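Local atomic coordinates of FdhC (Acinetobacter nosocomialis, PDB entry 5KTD), a protein that probably transfers an acyl group between coenzyme A and a dTDP-linked amino sugar, as a member of the GNAT acyltransferase family. Residues Leu13-Glu18 with Glu62-Ile67; Ile68-Asp73 with Asn100-Lys105; Thr79-Asp84 with Trp94-Leu99. All coordinates share one frame; numbering follows the deposited sequence. Where two conformers were deposited one is given.

Contact 1. Residues Leu13-Glu18 with Glu62-Ile67. With QUH ([[(2~{R},3~{S},5~{R})-5-[5-methyl-2,4-bis(oxidanylidene)pyrimidin-1-yl]-3-oxidanyl-oxolan-2-yl]methoxy-oxidanyl-phosphoryl] [(2~{R},3~{R},4~{S},5~{S},6~{R})-6-methyl-3,5-bis(oxidanyl)-4-[[(3~{R})-3-oxidanylbutanoyl]amino]oxan-2-yl] hydrogen phosphate), chain C.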
# COMPACT_ATOMS: atom_id res chain seq x y z
N LEU A 13 -1.78 -6.07 7.94
CA LEU A 13 -0.70 -6.33 6.96
C LEU A 13 0.33 -7.21 7.59
O LEU A 13 0.61 -7.10 8.79
CB LEU A 13 0.02 -5.05 6.48
CG LEU A 13 -0.75 -3.85 5.89
CD1 LEU A 13 0.10 -2.93 5.03
CD2 LEU A 13 -1.97 -4.19 5.12
N ARG A 14 0.94 -8.08 6.79
CA ARG A 14 2.14 -8.81 7.24
C ARG A 14 3.09 -9.04 6.10
O ARG A 14 2.66 -9.11 4.95
CB ARG A 14 1.78 -10.12 7.92
CG ARG A 14 1.17 -11.17 7.02
CD ARG A 14 1.86 -12.53 7.27
NE ARG A 14 1.25 -13.53 6.40
CZ ARG A 14 1.57 -13.77 5.13
NH1 ARG A 14 2.52 -13.06 4.53
NH2 ARG A 14 0.88 -14.69 4.43
N LEU A 15 4.36 -9.12 6.41
CA LEU A 15 5.38 -9.21 5.36
C LEU A 15 5.20 -10.45 4.46
O LEU A 15 4.88 -11.53 4.93
CB LEU A 15 6.77 -9.19 6.01
CG LEU A 15 7.18 -7.84 6.57
CD1 LEU A 15 8.43 -7.91 7.45
CD2 LEU A 15 7.37 -6.85 5.44
N VAL A 16 5.38 -10.25 3.16
CA VAL A 16 5.33 -11.32 2.19
C VAL A 16 6.39 -12.42 2.49
O VAL A 16 7.53 -12.12 2.85
CB VAL A 16 5.53 -10.71 0.76
CG1 VAL A 16 5.83 -11.77 -0.32
CG2 VAL A 16 4.28 -9.87 0.44
N GLU A 17 5.96 -13.68 2.36
CA GLU A 17 6.89 -14.85 2.41
C GLU A 17 6.83 -15.58 1.07
O GLU A 17 5.89 -15.39 0.29
CB GLU A 17 6.48 -15.82 3.52
CG GLU A 17 6.45 -15.31 4.96
CD GLU A 17 7.78 -14.79 5.51
OE1 GLU A 17 7.75 -13.97 6.46
OE2 GLU A 17 8.85 -15.19 5.03
N GLU A 18 7.78 -16.49 0.82
CA GLU A 18 7.76 -17.31 -0.42
C GLU A 18 6.46 -18.06 -0.69
O GLU A 18 5.98 -18.16 -1.85
CB GLU A 18 8.93 -18.30 -0.47
CG GLU A 18 10.20 -17.63 -0.94
CD GLU A 18 11.32 -18.61 -1.19
OE1 GLU A 18 11.02 -19.72 -1.72
OE2 GLU A 18 12.48 -18.24 -0.88
N GLU A 62 15.82 -2.35 2.24
CA GLU A 62 15.61 -1.67 0.97
C GLU A 62 14.16 -1.73 0.41
O GLU A 62 13.85 -1.00 -0.53
CB GLU A 62 16.62 -2.17 -0.06
CG GLU A 62 18.06 -1.81 0.31
CD GLU A 62 19.11 -2.58 -0.49
OE1 GLU A 62 18.79 -3.54 -1.30
OE2 GLU A 62 20.30 -2.20 -0.28
N GLU A 63 13.30 -2.57 1.00
CA GLU A 63 11.97 -2.86 0.44
C GLU A 63 11.14 -3.64 1.45
O GLU A 63 11.70 -4.48 2.17
CB GLU A 63 12.09 -3.68 -0.86
CG GLU A 63 10.83 -3.75 -1.70
CD GLU A 63 11.09 -4.16 -3.12
OE1 GLU A 63 10.34 -4.96 -3.70
OE2 GLU A 63 12.06 -3.62 -3.67
N TYR A 64 9.85 -3.32 1.56
CA TYR A 64 8.93 -4.01 2.41
C TYR A 64 7.66 -4.22 1.65
O TYR A 64 7.03 -3.28 1.13
CB TYR A 64 8.67 -3.19 3.68
CG TYR A 64 9.94 -2.89 4.44
CD1 TYR A 64 10.55 -3.88 5.22
CD2 TYR A 64 10.55 -1.67 4.36
CE1 TYR A 64 11.73 -3.64 5.91
CE2 TYR A 64 11.75 -1.40 5.06
CZ TYR A 64 12.33 -2.39 5.84
OH TYR A 64 13.52 -2.16 6.56
N TYR A 65 7.30 -5.49 1.56
CA TYR A 65 6.23 -5.97 0.72
C TYR A 65 5.29 -6.71 1.64
O TYR A 65 5.75 -7.54 2.43
CB TYR A 65 6.82 -6.91 -0.29
CG TYR A 65 5.96 -7.36 -1.44
CD1 TYR A 65 4.76 -6.75 -1.76
CD2 TYR A 65 6.39 -8.40 -2.28
CE1 TYR A 65 4.02 -7.17 -2.88
CE2 TYR A 65 5.63 -8.83 -3.35
CZ TYR A 65 4.42 -8.22 -3.63
OH TYR A 65 3.64 -8.62 -4.74
N PHE A 66 4.00 -6.41 1.57
CA PHE A 66 3.00 -6.91 2.54
C PHE A 66 1.82 -7.57 1.82
O PHE A 66 1.36 -7.06 0.81
CB PHE A 66 2.41 -5.78 3.36
CG PHE A 66 3.42 -5.05 4.23
CD1 PHE A 66 4.19 -4.03 3.72
CD2 PHE A 66 3.56 -5.39 5.54
CE1 PHE A 66 5.15 -3.38 4.52
CE2 PHE A 66 4.50 -4.75 6.36
CZ PHE A 66 5.29 -3.74 5.85
N ILE A 67 1.33 -8.66 2.42
CA ILE A 67 0.01 -9.19 2.13
C ILE A 67 -0.97 -8.39 3.02
O ILE A 67 -0.66 -8.15 4.18
CB ILE A 67 -0.16 -10.68 2.50
CG1 ILE A 67 0.84 -11.54 1.71
CG2 ILE A 67 -1.59 -11.15 2.23
CD1 ILE A 67 0.85 -11.33 0.22
O1 QUH C . 0.32 0.90 -7.13
C1 QUH C . 0.84 1.98 -7.48
C2 QUH C . 0.77 3.25 -6.69
C3 QUH C . -0.37 3.23 -5.71
O2 QUH C . -1.57 3.73 -6.31
C4 QUH C . -0.14 4.14 -4.52
N1 QUH C . 1.58 2.10 -8.64
C5 QUH C . 2.00 0.94 -9.43
C6 QUH C . 1.88 1.25 -10.93
O3 QUH C . 0.51 1.62 -11.20
C7 QUH C . 2.27 -0.02 -11.68
C8 QUH C . 2.15 0.13 -13.20
O4 QUH C . 3.63 -0.38 -11.36
C9 QUH C . 3.45 0.64 -9.20
O5 QUH C . 3.77 0.47 -7.84
C10 QUH C . 3.89 -0.56 -9.97
O6 QUH C . 3.22 -1.69 -9.44
P1 QUH C . 3.73 -3.12 -9.78
O7 QUH C . 3.29 -3.63 -11.16
O8 QUH C . 3.25 -3.98 -8.57
O9 QUH C . 5.31 -3.33 -9.56
P2 QUH C . 6.54 -2.92 -10.50
O10 QUH C . 7.52 -2.09 -9.82
O11 QUH C . 6.06 -2.27 -11.80
O12 QUH C . 7.23 -4.31 -10.75
C11 QUH C . 8.57 -4.48 -11.18
C12 QUH C . 8.58 -5.80 -11.93
C13 QUH C . 7.44 -5.90 -12.96
O13 QUH C . 7.90 -6.66 -14.10
C14 QUH C . 6.37 -6.76 -12.31
C15 QUH C . 7.21 -7.68 -11.45
O14 QUH C . 8.40 -6.91 -11.05
N2 QUH C . 6.61 -8.16 -10.22
C16 QUH C . 6.28 -7.27 -9.23
C17 QUH C . 5.76 -7.73 -8.00
C18 QUH C . 5.40 -6.80 -6.87
C19 QUH C . 5.56 -9.14 -7.89
O15 QUH C . 5.09 -9.65 -6.81
N3 QUH C . 5.89 -9.99 -8.87
C20 QUH C . 6.41 -9.51 -10.00
O16 QUH C . 6.71 -10.42 -10.91
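An antiparallel pairing at the border of the central sheet joins Arg14 and Ile67, a hydrogen-bonded pair with Arg14 N giving to Ile67 O (3.1 Å) and Ile67 N to Arg14 O (2.9 Å). One step on, Leu15 and Phe66 form a non-hydrogen-bonded pair, and Val16, already past the strand, still gives its N-H to Tyr65 O (2.8 Å, 172° at the hydrogen). Strand 11-15 is the outermost strand of the mixed GNAT sheet on this side, next to strand 64-70. Its leucines fit the apolar border: Leu15 CG lies anti to the carbonyl carbon (chi1 -71°), which lets CD2 reach over one face of the Phe66 ring, 3.9 Å from its centroid. The Leu13 and Phe66 side chains cross at about a right angle, with Leu13 CB 3.7 Å from Phe66 CD2. Val16 CG2 lies over a face of the Tyr65 ring; Tyr65 OH gives a hydrogen bond to thymine oxygen O15 of the bound nucleotide sugar (2.7 Å). Arg14, partly exposed at the sheet border, can lay its guanidinium on Ile67, NH1 3.6 Å from Ile67 CG1, while its nitrogens find polar partners: NH1 bonds Leu15 O and NH2 forms a salt bridge with Asp20.

Contact 2. Residues Ile68-Asp73 with Asn100-Lys105. With COA (coenzyme A), chain D.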
# COMPACT_ATOMS: atom_id res chain seq x y z
N ILE A 68 -2.09 -8.00 2.42
CA ILE A 68 -3.20 -7.36 3.12
C ILE A 68 -4.21 -8.45 3.48
O ILE A 68 -4.58 -9.24 2.64
CB ILE A 68 -3.91 -6.30 2.28
CG1 ILE A 68 -2.92 -5.23 1.75
CG2 ILE A 68 -5.01 -5.67 3.13
CD1 ILE A 68 -3.50 -4.32 0.69
N PHE A 69 -4.67 -8.44 4.71
CA PHE A 69 -5.60 -9.44 5.24
C PHE A 69 -6.85 -8.75 5.75
O PHE A 69 -6.79 -7.66 6.23
CB PHE A 69 -5.00 -10.24 6.41
CG PHE A 69 -4.06 -11.36 5.98
CD1 PHE A 69 -4.56 -12.65 5.77
CD2 PHE A 69 -2.68 -11.13 5.77
CE1 PHE A 69 -3.71 -13.67 5.36
CE2 PHE A 69 -1.82 -12.18 5.38
CZ PHE A 69 -2.35 -13.43 5.17
N ARG A 70 -7.95 -9.49 5.65
CA ARG A 70 -9.21 -9.16 6.22
C ARG A 70 -9.24 -9.75 7.64
O ARG A 70 -9.03 -10.97 7.83
CB ARG A 70 -10.18 -9.83 5.31
CG ARG A 70 -11.58 -9.57 5.59
CD ARG A 70 -12.39 -10.32 4.57
NE ARG A 70 -13.70 -10.05 5.12
CZ ARG A 70 -14.71 -9.44 4.52
NH1 ARG A 70 -14.67 -9.10 3.24
NH2 ARG A 70 -15.80 -9.23 5.24
N SER A 71 -9.44 -8.87 8.62
CA SER A 71 -9.43 -9.20 10.05
C SER A 71 -10.48 -10.20 10.52
O SER A 71 -10.22 -11.00 11.39
CB SER A 71 -9.60 -7.95 10.93
OG SER A 71 -8.50 -7.05 10.82
N ASP A 72 -11.68 -10.14 9.98
CA ASP A 72 -12.75 -10.97 10.53
C ASP A 72 -12.52 -12.50 10.29
O ASP A 72 -12.86 -13.29 11.20
CB ASP A 72 -14.15 -10.48 10.09
CG ASP A 72 -14.35 -10.49 8.63
OD1 ASP A 72 -13.44 -11.02 7.93
OD2 ASP A 72 -15.41 -9.98 8.16
N ASP A 73 -11.89 -12.87 9.15
CA ASP A 73 -11.62 -14.26 8.81
C ASP A 73 -10.16 -14.61 8.51
O ASP A 73 -9.84 -15.76 8.18
CB ASP A 73 -12.51 -14.74 7.64
CG ASP A 73 -12.26 -13.99 6.35
OD1 ASP A 73 -11.30 -13.19 6.28
OD2 ASP A 73 -13.03 -14.21 5.40
N ASN A 100 -8.69 -7.55 -3.78
CA ASN A 100 -9.59 -8.40 -4.61
C ASN A 100 -11.03 -8.23 -4.16
O ASN A 100 -11.29 -7.43 -3.25
CB ASN A 100 -9.16 -9.87 -4.55
CG ASN A 100 -9.18 -10.45 -3.14
OD1 ASN A 100 -9.92 -10.00 -2.28
ND2 ASN A 100 -8.33 -11.43 -2.91
N GLU A 101 -11.95 -8.96 -4.80
CA GLU A 101 -13.39 -8.92 -4.48
C GLU A 101 -13.74 -9.16 -3.00
O GLU A 101 -14.75 -8.68 -2.56
CB GLU A 101 -14.13 -10.02 -5.27
CG GLU A 101 -14.88 -9.58 -6.51
CD GLU A 101 -15.64 -10.75 -7.15
OE1 GLU A 101 -15.06 -11.87 -7.24
OE2 GLU A 101 -16.81 -10.56 -7.57
N HIS A 102 -12.91 -9.92 -2.28
CA HIS A 102 -13.19 -10.27 -0.85
C HIS A 102 -12.69 -9.20 0.12
O HIS A 102 -12.73 -9.37 1.34
CB HIS A 102 -12.62 -11.65 -0.47
CG HIS A 102 -13.15 -12.21 0.83
ND1 HIS A 102 -14.49 -12.23 1.17
CD2 HIS A 102 -12.51 -12.80 1.87
CE1 HIS A 102 -14.64 -12.76 2.36
NE2 HIS A 102 -13.45 -13.13 2.81
N LYS A 103 -12.24 -8.08 -0.41
CA LYS A 103 -11.82 -6.98 0.38
C LYS A 103 -12.98 -6.45 1.24
O LYS A 103 -14.14 -6.46 0.81
CB LYS A 103 -11.33 -5.83 -0.52
CG LYS A 103 -12.43 -5.14 -1.33
CD LYS A 103 -11.90 -4.28 -2.47
CE LYS A 103 -13.05 -3.49 -3.13
NZ LYS A 103 -12.64 -2.89 -4.44
N THR A 104 -12.64 -5.95 2.41
CA THR A 104 -13.57 -5.17 3.18
C THR A 104 -13.79 -3.85 2.46
O THR A 104 -12.90 -3.38 1.72
CB THR A 104 -13.09 -4.87 4.61
OG1 THR A 104 -11.78 -4.33 4.58
CG2 THR A 104 -13.12 -6.14 5.47
N LYS A 105 -15.00 -3.30 2.63
CA LYS A 105 -15.41 -2.10 1.90
C LYS A 105 -14.35 -0.97 1.87
O LYS A 105 -14.13 -0.40 0.81
CB LYS A 105 -16.71 -1.53 2.49
CG LYS A 105 -17.31 -0.38 1.69
CD LYS A 105 -18.82 -0.37 1.88
CE LYS A 105 -19.51 0.82 1.20
NZ LYS A 105 -19.82 0.52 -0.22
N1A COA D . -12.37 9.23 2.78
C2A COA D . -13.49 8.53 2.99
N3A COA D . -13.84 7.49 2.25
C4A COA D . -13.06 7.07 1.24
C5A COA D . -11.82 7.79 0.95
C6A COA D . -11.51 8.93 1.79
N6A COA D . -10.39 9.64 1.62
N7A COA D . -11.22 7.18 -0.08
C8A COA D . -12.03 6.17 -0.45
N9A COA D . -13.15 6.12 0.34
C1B COA D . -14.24 5.11 0.24
C2B COA D . -14.71 4.92 -1.19
O2B COA D . -15.77 5.77 -1.66
C3B COA D . -15.10 3.46 -1.21
O3B COA D . -16.43 3.31 -0.71
P3B COA D . -17.62 3.12 -1.80
O7A COA D . -17.70 1.59 -1.95
O8A COA D . -18.78 3.69 -1.02
O9A COA D . -17.23 3.89 -3.05
C4B COA D . -14.11 2.81 -0.29
O4B COA D . -13.66 3.85 0.60
C5B COA D . -12.96 2.10 -1.03
O5B COA D . -12.22 3.03 -1.82
P1A COA D . -12.09 2.82 -3.39
O1A COA D . -11.58 4.08 -3.97
O2A COA D . -13.23 2.13 -4.09
O3A COA D . -10.85 1.79 -3.49
P2A COA D . -10.84 0.32 -4.09
O4A COA D . -11.54 -0.66 -3.18
O5A COA D . -11.05 0.24 -5.56
O6A COA D . -9.27 -0.03 -3.94
CBP COA D . -7.42 -0.31 -5.43
CCP COA D . -8.35 0.69 -4.76
CDP COA D . -6.49 0.50 -6.33
CEP COA D . -6.68 -1.04 -4.32
CAP COA D . -8.25 -1.32 -6.26
OAP COA D . -9.22 -0.60 -7.05
C9P COA D . -7.42 -2.23 -7.09
O9P COA D . -6.97 -3.28 -6.63
N8P COA D . -7.24 -1.85 -8.36
C7P COA D . -6.58 -2.65 -9.34
C6P COA D . -5.06 -2.61 -9.20
C5P COA D . -4.55 -1.19 -9.36
O5P COA D . -4.89 -0.53 -10.35
N4P COA D . -3.77 -0.72 -8.40
C3P COA D . -3.30 0.66 -8.35
C2P COA D . -2.14 1.00 -9.32
S1P COA D . -1.89 2.80 -9.38
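Arg70 and His102 meet where the end of strand 64-70 faces the loop 100-105. The Arg70 CB points toward that loop, and CG, anti to the backbone N (chi1 -175°), starts an extended chain. CG touches Thr104 CG2 at 3.8 Å, a methyl that goes on to cover one face of the guanidinium over its centre. CD sits over the face of the His102 imidazole, 3.8 Å from the ring centroid. Beyond it the guanidinium stacks on the same ring, planes 17° apart. NE then gives to Asp72 OD1 (3.0 Å) and NH2 to Asp72 OD2, a side-on salt bridge that fixes the rotation of the group, while NH1 reaches His102 O (2.7 Å). A flat group with several N-H donors suits this place, between an imidazole and a methyl, with a carboxylate and a carbonyl at its edge. In its ring plane, His102 NE2 gives to the syn lone pair of Asp73 OD2 (2.8 Å), and Asp73 OD1 bonds Ser75. His102 has two conformers; its ring contacts hold for the one described. Lys103, extended, and Lys105, bent at its end, reach coenzyme A: Lys103 NZ meets diphosphate oxygen O4A (2.8 Å), Lys105 NZ 3'-phosphate oxygen O7A (2.9 Å). The type I turn from Asn100 to Lys103 opens the loop between strand 91-99 and helix 107-122, and Thr104 also touches strand 11-15.

Contact 3. Residues Thr79-Asp84 with Trp94-Leu99. With QUH ([[(2~{R},3~{S},5~{R})-5-[5-methyl-2,4-bis(oxidanylidene)pyrimidin-1-yl]-3-oxidanyl-oxolan-2-yl]methoxy-oxidanyl-phosphoryl] [(2~{R},3~{R},4~{S},5~{S},6~{R})-6-methyl-3,5-bis(oxidanyl)-4-[[(3~{R})-3-oxidanylbutanoyl]amino]oxan-2-yl] hydrogen phosphate), chain C.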
# COMPACT_ATOMS: atom_id res chain seq x y z
N THR A 79 -2.30 -6.88 -1.81
CA THR A 79 -0.90 -6.60 -1.64
C THR A 79 -0.63 -5.14 -1.59
O THR A 79 -1.43 -4.30 -2.06
CB THR A 79 -0.07 -7.13 -2.79
OG1 THR A 79 -0.48 -6.49 -3.99
CG2 THR A 79 -0.26 -8.59 -2.90
N VAL A 80 0.49 -4.81 -0.98
CA VAL A 80 0.98 -3.44 -1.06
C VAL A 80 2.46 -3.47 -0.78
O VAL A 80 2.94 -4.38 -0.08
CB VAL A 80 0.17 -2.46 -0.14
CG1 VAL A 80 0.54 -2.72 1.31
CG2 VAL A 80 0.42 -1.00 -0.54
N ARG A 81 3.16 -2.50 -1.33
CA ARG A 81 4.64 -2.49 -1.29
C ARG A 81 5.24 -1.10 -1.12
O ARG A 81 4.78 -0.16 -1.79
CB ARG A 81 5.18 -3.12 -2.57
CG ARG A 81 6.66 -3.45 -2.57
CD ARG A 81 7.01 -4.44 -3.69
NE ARG A 81 6.70 -3.82 -4.98
CZ ARG A 81 7.55 -3.41 -5.94
NH1 ARG A 81 8.86 -3.60 -5.88
NH2 ARG A 81 7.05 -2.85 -7.05
N LEU A 82 6.26 -0.99 -0.25
CA LEU A 82 7.11 0.16 -0.10
C LEU A 82 8.45 -0.15 -0.68
O LEU A 82 9.06 -1.13 -0.27
CB LEU A 82 7.33 0.58 1.37
CG LEU A 82 6.13 1.21 2.07
CD1 LEU A 82 5.05 0.16 2.28
CD2 LEU A 82 6.63 1.79 3.37
N TYR A 83 8.97 0.73 -1.54
CA TYR A 83 10.18 0.43 -2.32
C TYR A 83 10.83 1.71 -2.89
O TYR A 83 10.27 2.80 -2.85
CB TYR A 83 9.83 -0.60 -3.43
CG TYR A 83 8.91 -0.07 -4.54
CD1 TYR A 83 7.57 0.26 -4.29
CD2 TYR A 83 9.40 0.12 -5.90
CE1 TYR A 83 6.76 0.76 -5.32
CE2 TYR A 83 8.59 0.62 -6.91
CZ TYR A 83 7.26 0.96 -6.61
OH TYR A 83 6.40 1.42 -7.62
N ASP A 84 12.05 1.53 -3.42
CA ASP A 84 12.75 2.54 -4.19
C ASP A 84 13.00 3.79 -3.35
O ASP A 84 12.38 4.85 -3.56
CB ASP A 84 12.04 2.80 -5.50
CG ASP A 84 12.82 3.69 -6.45
OD1 ASP A 84 14.02 3.84 -6.26
OD2 ASP A 84 12.22 4.27 -7.37
N TRP A 94 5.65 3.87 -2.95
CA TRP A 94 4.77 2.77 -2.70
C TRP A 94 3.84 2.46 -3.88
O TRP A 94 3.71 3.25 -4.80
CB TRP A 94 3.98 2.97 -1.41
CG TRP A 94 2.81 3.92 -1.41
CD1 TRP A 94 2.83 5.28 -1.32
CD2 TRP A 94 1.43 3.54 -1.35
NE1 TRP A 94 1.53 5.77 -1.21
CE2 TRP A 94 0.66 4.72 -1.21
CE3 TRP A 94 0.77 2.31 -1.38
CZ2 TRP A 94 -0.75 4.72 -1.15
CZ3 TRP A 94 -0.67 2.30 -1.34
CH2 TRP A 94 -1.39 3.50 -1.19
N GLY A 95 3.27 1.28 -3.82
CA GLY A 95 2.47 0.75 -4.91
C GLY A 95 2.34 -0.73 -4.83
O GLY A 95 2.20 -1.26 -3.71
N SER A 96 2.31 -1.41 -5.99
CA SER A 96 1.89 -2.82 -6.02
C SER A 96 0.58 -3.02 -5.25
O SER A 96 0.39 -4.03 -4.56
CB SER A 96 3.00 -3.76 -5.50
OG SER A 96 4.21 -3.58 -6.21
N TRP A 97 -0.33 -2.08 -5.40
CA TRP A 97 -1.47 -1.93 -4.49
C TRP A 97 -2.71 -2.53 -5.17
O TRP A 97 -3.23 -1.97 -6.15
CB TRP A 97 -1.68 -0.47 -4.22
CG TRP A 97 -2.68 -0.17 -3.14
CD1 TRP A 97 -2.90 -0.85 -1.97
CD2 TRP A 97 -3.53 0.96 -3.12
NE1 TRP A 97 -3.89 -0.22 -1.25
CE2 TRP A 97 -4.26 0.91 -1.91
CE3 TRP A 97 -3.74 2.04 -4.01
CZ2 TRP A 97 -5.20 1.86 -1.58
CZ3 TRP A 97 -4.69 3.00 -3.69
CH2 TRP A 97 -5.42 2.88 -2.47
N ILE A 98 -3.14 -3.67 -4.64
CA ILE A 98 -4.15 -4.48 -5.24
C ILE A 98 -5.02 -5.03 -4.12
O ILE A 98 -4.51 -5.48 -3.09
CB ILE A 98 -3.60 -5.67 -6.04
CG1 ILE A 98 -2.53 -5.26 -7.06
CG2 ILE A 98 -4.76 -6.28 -6.80
CD1 ILE A 98 -1.63 -6.41 -7.51
N LEU A 99 -6.33 -4.94 -4.31
CA LEU A 99 -7.31 -5.55 -3.40
C LEU A 99 -8.32 -6.36 -4.22
O LEU A 99 -8.79 -5.88 -5.25
CB LEU A 99 -8.03 -4.45 -2.64
CG LEU A 99 -7.30 -3.69 -1.56
CD1 LEU A 99 -8.10 -2.49 -1.09
CD2 LEU A 99 -6.95 -4.59 -0.36
O1 QUH C . 0.32 0.90 -7.13
C1 QUH C . 0.84 1.98 -7.48
C2 QUH C . 0.77 3.25 -6.69
C3 QUH C . -0.37 3.23 -5.71
O2 QUH C . -1.57 3.73 -6.31
C4 QUH C . -0.14 4.14 -4.52
N1 QUH C . 1.58 2.10 -8.64
C5 QUH C . 2.00 0.94 -9.43
C6 QUH C . 1.88 1.25 -10.93
O3 QUH C . 0.51 1.62 -11.20
C7 QUH C . 2.27 -0.02 -11.68
C8 QUH C . 2.15 0.13 -13.20
O4 QUH C . 3.63 -0.38 -11.36
C9 QUH C . 3.45 0.64 -9.20
O5 QUH C . 3.77 0.47 -7.84
C10 QUH C . 3.89 -0.56 -9.97
O6 QUH C . 3.22 -1.69 -9.44
P1 QUH C . 3.73 -3.12 -9.78
O7 QUH C . 3.29 -3.63 -11.16
O8 QUH C . 3.25 -3.98 -8.57
O9 QUH C . 5.31 -3.33 -9.56
P2 QUH C . 6.54 -2.92 -10.50
O10 QUH C . 7.52 -2.09 -9.82
O11 QUH C . 6.06 -2.27 -11.80
O12 QUH C . 7.23 -4.31 -10.75
C11 QUH C . 8.57 -4.48 -11.18
C12 QUH C . 8.58 -5.80 -11.93
C13 QUH C . 7.44 -5.90 -12.96
O13 QUH C . 7.90 -6.66 -14.10
C14 QUH C . 6.37 -6.76 -12.31
C15 QUH C . 7.21 -7.68 -11.45
O14 QUH C . 8.40 -6.91 -11.05
N2 QUH C . 6.61 -8.16 -10.22
C16 QUH C . 6.28 -7.27 -9.23
C17 QUH C . 5.76 -7.73 -8.00
C18 QUH C . 5.40 -6.80 -6.87
C19 QUH C . 5.56 -9.14 -7.89
O15 QUH C . 5.09 -9.65 -6.81
N3 QUH C . 5.89 -9.99 -8.87
C20 QUH C . 6.41 -9.51 -10.00
O16 QUH C . 6.71 -10.42 -10.91
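The hairpin of strands 75-86 and 91-99 lines the nucleotide-sugar site of this probable acyltransferase, and in it Arg81 and Ser96 meet across the pairing. Arg81 CG is anti to the backbone N (chi1 -168°) and the chain bends at chi3 (62°), bringing the guanidinium edge-on to Ser96: NE and NH2 both give to the one hydroxyl, NE at 2.8 Å from OG. Ser96 OG in turn gives to O8 on the phosphorus next to the amino sugar (2.6 Å), and Arg81 NH2 reaches O10 on the one next to the deoxyribose (2.9 Å). The positive charge probably suits the diphosphate, while a salt bridge to Glu63 holds NH1. The strands are antiparallel, yet their register slips by one residue between Thr79-Ile98 and Arg81-Gly95, a beta bulge. A bulge in the strand that lies beside the cofactor is a recognised GNAT feature. Here Ser96 and Trp97 together face Val80, Ser96 with a left-handed backbone, its N-H turned to sugar hydroxyl O5 (3.0 Å) and its carbonyl taking a hydrogen bond from Thr79 OG1 (2.7 Å). Gly95, without a side chain, makes room for O5, which also bonds Tyr83 OH (2.8 Å). Tyr83 passes its ring edge along the Trp94-Gly95 backbone, with Arg81 NH2 over the centre of one face. On the other side of the sheet Trp94 turns a face to the acyl methyl C4, and Val80 CG2 comes at the indole edge, 3.4 Å from Trp94 CE3, before touching Trp97 CD1. The indole nitrogens are tied elsewhere, Trp94 to Tyr116 and Trp97 to Ser111, and the pantetheine arm of coenzyme A hydrogen-bonds to Trp97 O and Leu99 N.

In the fold
Contacts 1 and 3 are buried pairings within one sheet; contact 2, at the surface, joins the end of a sheet strand to a loop. Strand 64-70 runs through contacts 1 and 2, and it pairs with strand 75-86 of contact 3: Tyr64 O probably takes a hydrogen bond from Leu82 N, and Phe66 N gives one to Val80 O. Contact 3 lies within the loop that contact 2 closes, and Ile68 CD1 touches both Thr79 and Leu99. Chemistry follows place. Contacts 1 and 3 both touch the nucleotide sugar, contact 1 with one phenol at the thymine, contact 3 with several groups at the diphosphate and amino sugar. Contact 2 relies on charged side chains, with lysines turned to coenzyme A.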